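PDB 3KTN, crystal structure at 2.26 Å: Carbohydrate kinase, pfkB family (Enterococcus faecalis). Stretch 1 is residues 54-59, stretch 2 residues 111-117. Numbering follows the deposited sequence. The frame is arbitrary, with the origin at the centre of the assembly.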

ATOM      1  N   ILE A  54       1.044 -16.492 -29.516  1.00 31.75           N
ATOM      2  CA  ILE A  54       1.933 -16.142 -30.611  1.00 33.25           C
ATOM      3  C   ILE A  54       1.896 -14.624 -30.709  1.00 31.22           C
ATOM      4  O   ILE A  54       0.866 -14.045 -31.039  1.00 30.82           O
ATOM      5  CB  ILE A  54       1.454 -16.750 -31.950  1.00 35.79           C
ATOM      6  CG1 ILE A  54       1.314 -18.266 -31.808  1.00 38.27           C
ATOM      7  CG2 ILE A  54       2.443 -16.410 -33.055  1.00 35.29           C
ATOM      8  CD1 ILE A  54       0.697 -18.950 -33.020  1.00 44.24           C
ATOM      9  N   THR A  55       3.021 -13.983 -30.416  1.00 31.07           N
ATOM     10  CA  THR A  55       3.095 -12.531 -30.452  1.00 30.39           C
ATOM     11  C   THR A  55       4.556 -12.130 -30.287  1.00 30.18           C
ATOM     12  O   THR A  55       5.441 -12.981 -30.296  1.00 32.24           O
ATOM     13  CB  THR A  55       2.279 -11.925 -29.282  1.00 31.41           C
ATOM     14  OG1 THR A  55       2.157 -10.504 -29.444  1.00 32.24           O
ATOM     15  CG2 THR A  55       2.977 -12.216 -27.965  1.00 28.66           C
ATOM     16  N   LYS A  56       4.801 -10.833 -30.137  1.00 30.36           N
ATOM     17  CA  LYS A  56       6.156 -10.330 -29.928  1.00 31.99           C
ATOM     18  C   LYS A  56       6.174  -9.414 -28.710  1.00 32.01           C
ATOM     19  O   LYS A  56       5.181  -8.747 -28.403  1.00 30.68           O
ATOM     20  CB  LYS A  56       6.654  -9.514 -31.131  1.00 33.33           C
ATOM     21  CG  LYS A  56       6.718 -10.259 -32.460  1.00 35.39           C
ATOM     22  CD  LYS A  56       7.742 -11.383 -32.454  1.00 34.77           C
ATOM     23  CE  LYS A  56       7.815 -12.052 -33.833  1.00 36.71           C
ATOM     24  NZ  LYS A  56       8.557 -13.341 -33.803  1.00 32.80           N
ATOM     25  N   LEU A  57       7.310  -9.391 -28.025  1.00 31.20           N
ATOM     26  CA  LEU A  57       7.515  -8.519 -26.875  1.00 32.12           C
ATOM     27  C   LEU A  57       8.932  -7.988 -27.006  1.00 30.50           C
ATOM     28  O   LEU A  57       9.828  -8.704 -27.458  1.00 32.14           O
ATOM     29  CB  LEU A  57       7.343  -9.278 -25.553  1.00 30.11           C
ATOM     30  CG  LEU A  57       5.891  -9.555 -25.145  1.00 29.80           C
ATOM     31  CD1 LEU A  57       5.848 -10.352 -23.840  1.00 30.86           C
ATOM     32  CD2 LEU A  57       5.162  -8.240 -24.980  1.00 27.20           C
ATOM     33  N   PRO A  58       9.157  -6.722 -26.619  1.00 31.16           N
ATOM     34  CA  PRO A  58      10.499  -6.151 -26.724  1.00 31.47           C
ATOM     35  C   PRO A  58      11.503  -6.889 -25.857  1.00 32.73           C
ATOM     36  O   PRO A  58      11.148  -7.431 -24.803  1.00 31.39           O
ATOM     37  CB  PRO A  58      10.293  -4.710 -26.272  1.00 31.92           C
ATOM     38  CG  PRO A  58       9.205  -4.847 -25.252  1.00 30.67           C
ATOM     39  CD  PRO A  58       8.244  -5.780 -25.947  1.00 29.86           C
ATOM     40  N   ALA A  59      12.752  -6.915 -26.313  1.00 31.66           N
ATOM     41  CA  ALA A  59      13.810  -7.575 -25.570  1.00 33.68           C
ATOM     42  C   ALA A  59      14.366  -6.602 -24.534  1.00 32.84           C
ATOM     43  O   ALA A  59      15.469  -6.081 -24.682  1.00 33.59           O
ATOM     44  CB  ALA A  59      14.933  -8.043 -26.521  1.00 32.83           C
TER
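Stretch 2 111-117: SAFGISE

Stretch 2 packs against the end of a strand as a compact, irregular coil. Residues 54-57 of stretch 1 are extended, and Pro-58 and Ala-59 continue as loop. In stretch 2, residues 112-114 have helical phi/psi values (-56/-39, -73/-40 and -65/-26) without the regular bonding of a helix, and a type I turn runs from Phe-113 to Ser-116. The register sets Lys-56 CA 5.0 Å from Phe-113 CA and Leu-57 CA 5.4 Å from Ala-112 CA, so the numbering rises on one stretch as it falls on the other across these two pairs. No hydrogen bond joins the stretches: Lys-56 O and Phe-113 N remain 4.0 Å apart, and the 254 Å² of buried surface rests on van der Waals packing.

The CA-to-CB bond of Ala-112 points toward stretch 1, and its methyl is in close contact there. Its CB lies 3.9 Å from Leu-57 CA and 3.8 Å from both Pro-58 N and Pro-58 CD, the last an apolar side-chain contact with the C-gamma-endo proline ring. Leu-57, with chi1 -77° (m) and chi2 178° (t), directs its CA-to-CB bond away, which leaves its backbone to meet the alanine methyl.

Lys-56 starts toward stretch 2, then turns off. Its CB is 3.7 Å from Ala-112 O and 4.1 Å from Ala-112 CB, while CG reaches Ser-116 CB at 3.6 Å. Two successive m rotamers (chi1 -60°, chi2 -65°) bend the chain, and trans chi3 and chi4 extend it so that its end leads away; NZ is hydrogen-bonded elsewhere in the structure. Within the side chain, the closest approaches are made by CB and CG.

The CA-to-CB bond of Phe-113 points sideways relative to stretch 1, and chi1 177° (t) with chi2 65° brings CD1 to 3.3 Å from Thr-55 OG1. The hydroxyl and Lys-56 N both approach the ring obliquely. Thr-55 adopts chi1 -170° (t) in a very extended backbone (-171/-172), and its OG1 has a hydrogen-bonding partner elsewhere in the structure.

Internal bonds hold the coil in shape. Ser-111, at chi1 67° (p), places OG to accept from Gly-114 N at 3.0 Å with an angle of 155° at the hydrogen, while Ile-115 N bonds to Ser-111 O at 3.0 Å. An ideal CB on Gly-114 would lie 3.2 Å from Ser-111 OG, a crowded position. Ser-116, also p at 63°, turns OG back to donate to Phe-113 O at 2.8 Å, supplementing the weak turn bond from Ser-116 N to Phe-113 O at 3.3 Å.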

ATOM      1  N   SER A 111       3.831  -0.712 -31.048  1.00 37.69           N
ATOM      2  CA  SER A 111       4.264  -1.799 -30.171  1.00 37.32           C
ATOM      3  C   SER A 111       5.037  -2.885 -30.912  1.00 38.38           C
ATOM      4  O   SER A 111       5.047  -2.933 -32.145  1.00 37.39           O
ATOM      5  CB  SER A 111       3.055  -2.440 -29.489  1.00 36.95           C
ATOM      6  OG  SER A 111       2.230  -3.108 -30.436  1.00 34.61           O
ATOM      7  N   ALA A 112       5.683  -3.752 -30.138  1.00 36.47           N
ATOM      8  CA  ALA A 112       6.444  -4.867 -30.678  1.00 37.47           C
ATOM      9  C   ALA A 112       5.547  -5.729 -31.568  1.00 37.83           C
ATOM     10  O   ALA A 112       5.976  -6.222 -32.611  1.00 37.86           O
ATOM     11  CB  ALA A 112       7.005  -5.705 -29.544  1.00 35.68           C
ATOM     12  N   PHE A 113       4.300  -5.917 -31.151  1.00 36.93           N
ATOM     13  CA  PHE A 113       3.365  -6.719 -31.928  1.00 36.93           C
ATOM     14  C   PHE A 113       2.913  -5.960 -33.175  1.00 36.90           C
ATOM     15  O   PHE A 113       2.797  -6.538 -34.251  1.00 36.58           O
ATOM     16  CB  PHE A 113       2.145  -7.073 -31.085  1.00 35.73           C
ATOM     17  CG  PHE A 113       1.089  -7.840 -31.833  1.00 34.94           C
ATOM     18  CD1 PHE A 113       1.348  -9.116 -32.318  1.00 36.21           C
ATOM     19  CD2 PHE A 113      -0.183  -7.302 -32.007  1.00 35.10           C
ATOM     20  CE1 PHE A 113       0.347  -9.853 -32.965  1.00 36.06           C
ATOM     21  CE2 PHE A 113      -1.190  -8.029 -32.653  1.00 35.19           C
ATOM     22  CZ  PHE A 113      -0.925  -9.306 -33.128  1.00 34.85           C
ATOM     23  N   GLY A 114       2.673  -4.664 -33.017  1.00 36.18           N
ATOM     24  CA  GLY A 114       2.227  -3.844 -34.125  1.00 38.96           C
ATOM     25  C   GLY A 114       3.205  -3.674 -35.278  1.00 40.69           C
ATOM     26  O   GLY A 114       2.781  -3.416 -36.408  1.00 41.33           O
ATOM     27  N   ILE A 115       4.503  -3.806 -35.010  1.00 40.35           N
ATOM     28  CA  ILE A 115       5.509  -3.645 -36.055  1.00 41.92           C
ATOM     29  C   ILE A 115       6.029  -4.970 -36.603  1.00 43.09           C
ATOM     30  O   ILE A 115       6.937  -4.990 -37.432  1.00 44.59           O
ATOM     31  CB  ILE A 115       6.725  -2.827 -35.561  1.00 40.81           C
ATOM     32  CG1 ILE A 115       7.537  -3.637 -34.552  1.00 41.89           C
ATOM     33  CG2 ILE A 115       6.258  -1.529 -34.931  1.00 41.80           C
ATOM     34  CD1 ILE A 115       8.889  -3.029 -34.246  1.00 41.27           C
ATOM     35  N   SER A 116       5.469  -6.078 -36.138  1.00 44.89           N
ATOM     36  CA  SER A 116       5.908  -7.380 -36.612  1.00 47.53           C
ATOM     37  C   SER A 116       5.042  -7.843 -37.784  1.00 49.09           C
ATOM     38  O   SER A 116       3.850  -7.540 -37.851  1.00 48.34           O
ATOM     39  CB  SER A 116       5.850  -8.400 -35.478  1.00 46.97           C
ATOM     40  OG  SER A 116       4.521  -8.573 -35.028  1.00 51.64           O
ATOM     41  N   GLU A 117       5.652  -8.578 -38.708  1.00 51.01           N
ATOM     42  CA  GLU A 117       4.945  -9.073 -39.880  1.00 52.93           C
ATOM     43  C   GLU A 117       4.985 -10.589 -39.978  1.00 51.82           C
ATOM     44  O   GLU A 117       5.740 -11.252 -39.267  1.00 51.53           O
ATOM     45  CB  GLU A 117       5.535  -8.440 -41.143  1.00 55.57           C
ATOM     46  CG  GLU A 117       7.041  -8.254 -41.083  1.00 60.67           C
ATOM     47  CD  GLU A 117       7.566  -7.353 -42.185  1.00 64.44           C
ATOM     48  OE1 GLU A 117       8.770  -7.014 -42.150  1.00 66.04           O
ATOM     49  OE2 GLU A 117       6.776  -6.985 -43.085  1.00 65.41           O
TER